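Local coordinates for core protein VP4 (Bluetongue virus, PDB 2JHP) that caps viral messenger RNA inside the virion core, working as a multifunctional RNA-capping assembly line, at residues R110-Y124 and L489-L503. Residues are numbered along the deposited sequence; the frame is centred on the assembly and turned at random.
With GUN (guanine), chain E; SAH (S-adenosyl-L-homocysteine), chain B.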
# COMPACT_ATOMS: atom_id res chain seq x y z
N ARG A 110 -15.63 3.14 -6.98
CA ARG A 110 -15.43 2.77 -5.58
C ARG A 110 -14.21 1.82 -5.38
O ARG A 110 -13.41 2.01 -4.45
CB ARG A 110 -16.70 2.15 -5.04
CG ARG A 110 -16.87 2.38 -3.60
CD ARG A 110 -17.99 3.32 -3.33
NE ARG A 110 -19.15 2.65 -2.73
CZ ARG A 110 -19.23 2.21 -1.48
NH1 ARG A 110 -18.25 2.30 -0.60
NH2 ARG A 110 -20.35 1.67 -1.11
N ILE A 111 -14.07 0.82 -6.25
CA ILE A 111 -12.91 -0.08 -6.20
C ILE A 111 -11.61 0.68 -6.47
O ILE A 111 -10.58 0.40 -5.84
CB ILE A 111 -13.03 -1.27 -7.19
CG1 ILE A 111 -14.11 -2.26 -6.72
CG2 ILE A 111 -11.67 -1.99 -7.34
CD1 ILE A 111 -14.36 -3.42 -7.67
N ARG A 112 -11.65 1.64 -7.38
CA ARG A 112 -10.49 2.49 -7.66
C ARG A 112 -10.07 3.38 -6.49
O ARG A 112 -8.89 3.71 -6.36
CB ARG A 112 -10.71 3.33 -8.92
CG ARG A 112 -10.81 2.52 -10.21
CD ARG A 112 -9.44 2.11 -10.76
NE ARG A 112 -9.53 1.12 -11.83
CZ ARG A 112 -9.77 1.41 -13.11
NH1 ARG A 112 -9.94 2.67 -13.50
NH2 ARG A 112 -9.84 0.43 -14.00
N MET A 113 -11.02 3.75 -5.63
CA MET A 113 -10.75 4.64 -4.49
C MET A 113 -9.94 4.00 -3.37
O MET A 113 -9.43 4.70 -2.49
CB MET A 113 -12.05 5.16 -3.87
CG MET A 113 -12.82 6.12 -4.71
SD MET A 113 -14.24 6.71 -3.79
CE MET A 113 -15.35 6.90 -5.15
N ARG A 114 -9.87 2.67 -3.37
CA ARG A 114 -9.09 1.94 -2.36
C ARG A 114 -7.65 2.41 -2.37
O ARG A 114 -7.05 2.52 -1.31
CB ARG A 114 -9.13 0.44 -2.59
CG ARG A 114 -10.48 -0.21 -2.38
CD ARG A 114 -10.41 -1.66 -2.73
NE ARG A 114 -11.73 -2.26 -2.70
CZ ARG A 114 -11.97 -3.56 -2.85
NH1 ARG A 114 -10.97 -4.41 -3.04
NH2 ARG A 114 -13.22 -4.00 -2.81
N LYS A 115 -7.12 2.68 -3.55
CA LYS A 115 -5.74 3.09 -3.70
C LYS A 115 -5.51 4.39 -2.94
O LYS A 115 -4.49 4.55 -2.27
CB LYS A 115 -5.37 3.26 -5.17
CG LYS A 115 -3.95 2.87 -5.51
CD LYS A 115 -3.49 3.48 -6.84
CE LYS A 115 -2.60 4.68 -6.59
NZ LYS A 115 -2.38 5.51 -7.79
N GLY A 116 -6.48 5.30 -3.02
CA GLY A 116 -6.40 6.59 -2.36
C GLY A 116 -6.27 6.43 -0.86
O GLY A 116 -5.47 7.12 -0.22
N PHE A 117 -7.05 5.51 -0.30
CA PHE A 117 -7.00 5.25 1.12
C PHE A 117 -5.61 4.74 1.55
O PHE A 117 -4.96 5.34 2.41
CB PHE A 117 -8.11 4.29 1.54
CG PHE A 117 -7.96 3.78 2.92
CD1 PHE A 117 -8.10 4.61 4.00
CD2 PHE A 117 -7.68 2.46 3.14
CE1 PHE A 117 -7.96 4.13 5.28
CE2 PHE A 117 -7.55 1.96 4.41
CZ PHE A 117 -7.69 2.80 5.50
N GLY A 118 -5.17 3.65 0.93
CA GLY A 118 -3.84 3.11 1.20
C GLY A 118 -2.69 4.08 0.98
O GLY A 118 -1.71 4.04 1.72
N ASP A 119 -2.81 4.95 -0.02
CA ASP A 119 -1.76 5.90 -0.39
C ASP A 119 -1.61 7.02 0.62
O ASP A 119 -0.51 7.53 0.83
CB ASP A 119 -2.04 6.54 -1.76
CG ASP A 119 -1.77 5.60 -2.94
OD1 ASP A 119 -1.52 4.38 -2.76
OD2 ASP A 119 -1.84 6.10 -4.07
N ALA A 120 -2.73 7.42 1.21
CA ALA A 120 -2.72 8.45 2.22
C ALA A 120 -2.00 7.93 3.46
O ALA A 120 -1.15 8.61 4.01
CB ALA A 120 -4.12 8.88 2.52
N LEU A 121 -2.30 6.70 3.86
CA LEU A 121 -1.60 6.07 4.97
C LEU A 121 -0.13 5.82 4.68
O LEU A 121 0.70 5.89 5.58
CB LEU A 121 -2.27 4.75 5.36
CG LEU A 121 -3.70 4.79 5.90
CD1 LEU A 121 -4.07 3.42 6.49
CD2 LEU A 121 -3.90 5.90 6.93
N ARG A 122 0.20 5.51 3.43
CA ARG A 122 1.57 5.18 3.09
C ARG A 122 2.44 6.43 3.03
O ARG A 122 3.62 6.38 3.37
CB ARG A 122 1.66 4.41 1.79
CG ARG A 122 2.90 3.51 1.70
CD ARG A 122 2.98 2.68 0.42
NE ARG A 122 1.82 1.81 0.29
CZ ARG A 122 0.76 2.10 -0.45
NH1 ARG A 122 0.74 3.24 -1.13
NH2 ARG A 122 -0.27 1.26 -0.51
N ASN A 123 1.85 7.54 2.59
CA ASN A 123 2.59 8.79 2.52
C ASN A 123 2.96 9.28 3.89
O ASN A 123 4.07 9.67 4.09
CB ASN A 123 1.86 9.84 1.68
CG ASN A 123 1.77 9.44 0.20
OD1 ASN A 123 2.38 8.46 -0.26
ND2 ASN A 123 1.00 10.21 -0.56
N TYR A 124 2.04 9.19 4.84
CA TYR A 124 2.35 9.50 6.23
C TYR A 124 3.53 8.64 6.70
O TYR A 124 4.46 9.13 7.37
CB TYR A 124 1.12 9.29 7.14
CG TYR A 124 1.44 9.21 8.63
CD1 TYR A 124 1.60 10.37 9.39
CD2 TYR A 124 1.57 7.97 9.27
CE1 TYR A 124 1.88 10.30 10.75
CE2 TYR A 124 1.86 7.89 10.64
CZ TYR A 124 2.01 9.06 11.38
OH TYR A 124 2.31 9.00 12.73
N LEU A 489 -8.98 14.81 -0.13
CA LEU A 489 -8.74 13.39 -0.38
C LEU A 489 -9.99 12.62 -0.81
O LEU A 489 -10.99 12.59 -0.09
CB LEU A 489 -8.16 12.71 0.87
CG LEU A 489 -7.78 11.24 0.72
CD1 LEU A 489 -6.57 11.08 -0.22
CD2 LEU A 489 -7.48 10.61 2.07
N THR A 490 -9.91 12.01 -1.99
CA THR A 490 -10.96 11.14 -2.46
C THR A 490 -10.68 9.75 -1.91
O THR A 490 -9.65 9.13 -2.21
CB THR A 490 -11.04 11.13 -3.99
OG1 THR A 490 -11.52 12.41 -4.42
CG2 THR A 490 -11.98 10.04 -4.51
N TYR A 491 -11.61 9.27 -1.08
CA TYR A 491 -11.52 7.94 -0.53
C TYR A 491 -12.90 7.48 -0.07
O TYR A 491 -13.85 8.26 -0.03
CB TYR A 491 -10.50 7.86 0.60
CG TYR A 491 -10.98 8.47 1.88
CD1 TYR A 491 -11.29 7.67 2.97
CD2 TYR A 491 -11.14 9.85 2.00
CE1 TYR A 491 -11.74 8.23 4.15
CE2 TYR A 491 -11.60 10.40 3.17
CZ TYR A 491 -11.89 9.60 4.25
OH TYR A 491 -12.34 10.16 5.43
N ASP A 492 -12.99 6.21 0.29
CA ASP A 492 -14.24 5.58 0.59
C ASP A 492 -14.27 5.24 2.08
O ASP A 492 -13.58 4.32 2.53
CB ASP A 492 -14.41 4.36 -0.34
CG ASP A 492 -15.57 3.47 0.03
OD1 ASP A 492 -16.36 3.78 0.95
OD2 ASP A 492 -15.67 2.41 -0.62
N PRO A 493 -15.04 6.02 2.85
CA PRO A 493 -15.11 5.82 4.31
C PRO A 493 -15.52 4.41 4.76
O PRO A 493 -14.96 3.90 5.75
CB PRO A 493 -16.10 6.90 4.75
CG PRO A 493 -15.94 7.99 3.68
CD PRO A 493 -15.84 7.18 2.42
N ALA A 494 -16.45 3.78 4.06
CA ALA A 494 -16.85 2.40 4.36
C ALA A 494 -15.66 1.43 4.25
O ALA A 494 -15.44 0.59 5.12
CB ALA A 494 -17.98 1.97 3.46
N TRP A 495 -14.91 1.56 3.16
CA TRP A 495 -13.74 0.75 2.94
C TRP A 495 -12.73 0.94 4.06
O TRP A 495 -12.31 -0.02 4.70
CB TRP A 495 -13.11 1.08 1.58
CG TRP A 495 -11.88 0.30 1.34
CD1 TRP A 495 -10.59 0.77 1.37
CD2 TRP A 495 -11.79 -1.11 1.09
NE1 TRP A 495 -9.71 -0.26 1.13
CE2 TRP A 495 -10.42 -1.42 0.95
CE3 TRP A 495 -12.73 -2.13 0.93
CZ2 TRP A 495 -9.96 -2.72 0.67
CZ3 TRP A 495 -12.28 -3.43 0.66
CH2 TRP A 495 -10.90 -3.71 0.54
N ALA A 496 -12.34 2.20 4.30
CA ALA A 496 -11.43 2.57 5.39
C ALA A 496 -11.85 1.91 6.70
O ALA A 496 -11.01 1.41 7.44
CB ALA A 496 -11.38 4.09 5.53
N MET A 497 -13.15 1.86 6.94
CA MET A 497 -13.73 1.27 8.15
C MET A 497 -13.69 -0.26 8.26
O MET A 497 -14.08 -0.80 9.29
CB MET A 497 -15.14 1.79 8.36
CG MET A 497 -15.16 3.16 9.02
SD MET A 497 -16.77 3.92 9.11
CE MET A 497 -17.31 3.31 10.68
N ASN A 498 -13.22 -0.94 7.21
CA ASN A 498 -12.88 -2.36 7.32
C ASN A 498 -11.55 -2.60 8.02
O ASN A 498 -11.21 -3.75 8.31
CB ASN A 498 -12.79 -3.00 5.94
CG ASN A 498 -14.15 -3.14 5.27
OD1 ASN A 498 -15.13 -3.52 5.90
ND2 ASN A 498 -14.19 -2.83 3.99
N PHE A 499 -10.77 -1.54 8.26
CA PHE A 499 -9.44 -1.67 8.84
C PHE A 499 -9.35 -1.04 10.24
O PHE A 499 -10.00 -0.02 10.53
CB PHE A 499 -8.36 -1.06 7.92
CG PHE A 499 -8.19 -1.76 6.57
CD1 PHE A 499 -8.85 -1.29 5.43
CD2 PHE A 499 -7.32 -2.84 6.42
CE1 PHE A 499 -8.66 -1.93 4.19
CE2 PHE A 499 -7.14 -3.45 5.20
CZ PHE A 499 -7.81 -3.00 4.08
N ALA A 500 -8.57 -1.66 11.11
CA ALA A 500 -8.12 -0.93 12.28
C ALA A 500 -6.74 -0.41 11.95
O ALA A 500 -5.98 -1.08 11.25
CB ALA A 500 -8.09 -1.81 13.57
N VAL A 501 -6.46 0.80 12.43
CA VAL A 501 -5.17 1.43 12.23
C VAL A 501 -4.60 1.88 13.56
O VAL A 501 -5.28 2.50 14.38
CB VAL A 501 -5.24 2.66 11.31
CG1 VAL A 501 -3.86 3.20 11.07
CG2 VAL A 501 -5.90 2.30 9.99
N SER A 502 -3.33 1.56 13.74
CA SER A 502 -2.58 1.99 14.91
C SER A 502 -1.57 3.05 14.50
O SER A 502 -0.94 2.92 13.46
CB SER A 502 -1.88 0.78 15.54
OG SER A 502 -1.00 0.16 14.62
N LEU A 503 -1.40 4.09 15.31
CA LEU A 503 -0.48 5.20 15.00
C LEU A 503 0.42 5.54 16.18
O LEU A 503 -0.06 5.61 17.31
CB LEU A 503 -1.27 6.45 14.61
CG LEU A 503 -2.18 6.46 13.39
CD1 LEU A 503 -2.93 7.77 13.31
CD2 LEU A 503 -1.36 6.28 12.14
N9 GUN E . -3.14 0.09 -1.89
C8 GUN E . -2.46 -1.01 -2.23
N7 GUN E . -3.04 -2.08 -1.67
C5 GUN E . -4.10 -1.66 -0.98
C6 GUN E . -5.07 -2.32 -0.21
O6 GUN E . -5.04 -3.54 -0.07
N1 GUN E . -6.08 -1.57 0.40
C2 GUN E . -6.08 -0.17 0.23
N2 GUN E . -7.02 0.56 0.79
N3 GUN E . -5.14 0.42 -0.52
C4 GUN E . -4.16 -0.28 -1.12
N SAH B . 2.35 -3.27 2.37
CA SAH B . 1.94 -2.94 0.97
CB SAH B . 1.36 -4.11 0.17
CG SAH B . 0.69 -5.27 0.89
SD SAH B . 0.41 -6.65 -0.25
C SAH B . 1.03 -1.73 0.89
O SAH B . 1.26 -0.73 1.58
OXT SAH B . 0.08 -1.70 0.11
C5' SAH B . 0.76 -7.83 1.08
C4' SAH B . 2.14 -8.45 0.98
O4' SAH B . 2.66 -8.73 2.26
C3' SAH B . 2.14 -9.76 0.20
O3' SAH B . 3.28 -9.73 -0.64
C2' SAH B . 2.32 -10.83 1.25
O2' SAH B . 3.06 -11.93 0.80
C1' SAH B . 3.11 -10.08 2.33
N9 SAH B . 2.96 -10.67 3.68
C8 SAH B . 1.84 -11.24 4.23
N7 SAH B . 2.13 -11.66 5.48
C5 SAH B . 3.43 -11.38 5.74
C6 SAH B . 4.24 -11.59 6.86
N6 SAH B . 3.75 -12.17 7.95
N1 SAH B . 5.56 -11.17 6.84
C2 SAH B . 6.08 -10.55 5.71
N3 SAH B . 5.27 -10.35 4.61
C4 SAH B . 3.97 -10.76 4.61
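Arg114 lies across one face of the Trp495 indole. CB is 3.8 Å from Trp495 NE1; CG sits over the five-membered ring in a CH-pi contact, 3.6 Å from its centroid; CD passes over Trp495 CZ2; and the guanidinium lies flat on the six-membered ring, Arg114 CZ 3.5 Å from Trp495 CZ3 with the planes 4° apart. With chi2 and chi3 both near 180° the chain spans the indole; arginine suits the place because its methylenes give CH-pi contacts and its flat cation stacks, with cation-pi attraction.

The indole edge lies next to guanine N2, which donates a weak hydrogen bond to Arg114 O at 2.9 Å. Phe117 brings its ring edge to the same N2, while small Ala496 covers one face, CA making a CH-pi contact and CB 3.4 Å from Phe117 CE1. Near the start of 110-124, Arg110 NH1 forms a salt bridge to Asp492 OD2 at 2.6 Å; Asp492, its carboxylate serving both roles, also N-caps helix 493-496, OD1 accepting weak bonds from Ala494 N and Trp495 N.

Helix segment 114-124 runs nearly parallel to strand 499-503 (13°), Leu121 meeting Val501 and Tyr124 Leu503; the strand lies between 433-437 and 466-469, and helix 470-480 packs against Phe117, Ala120 and Leu121 through Ile474.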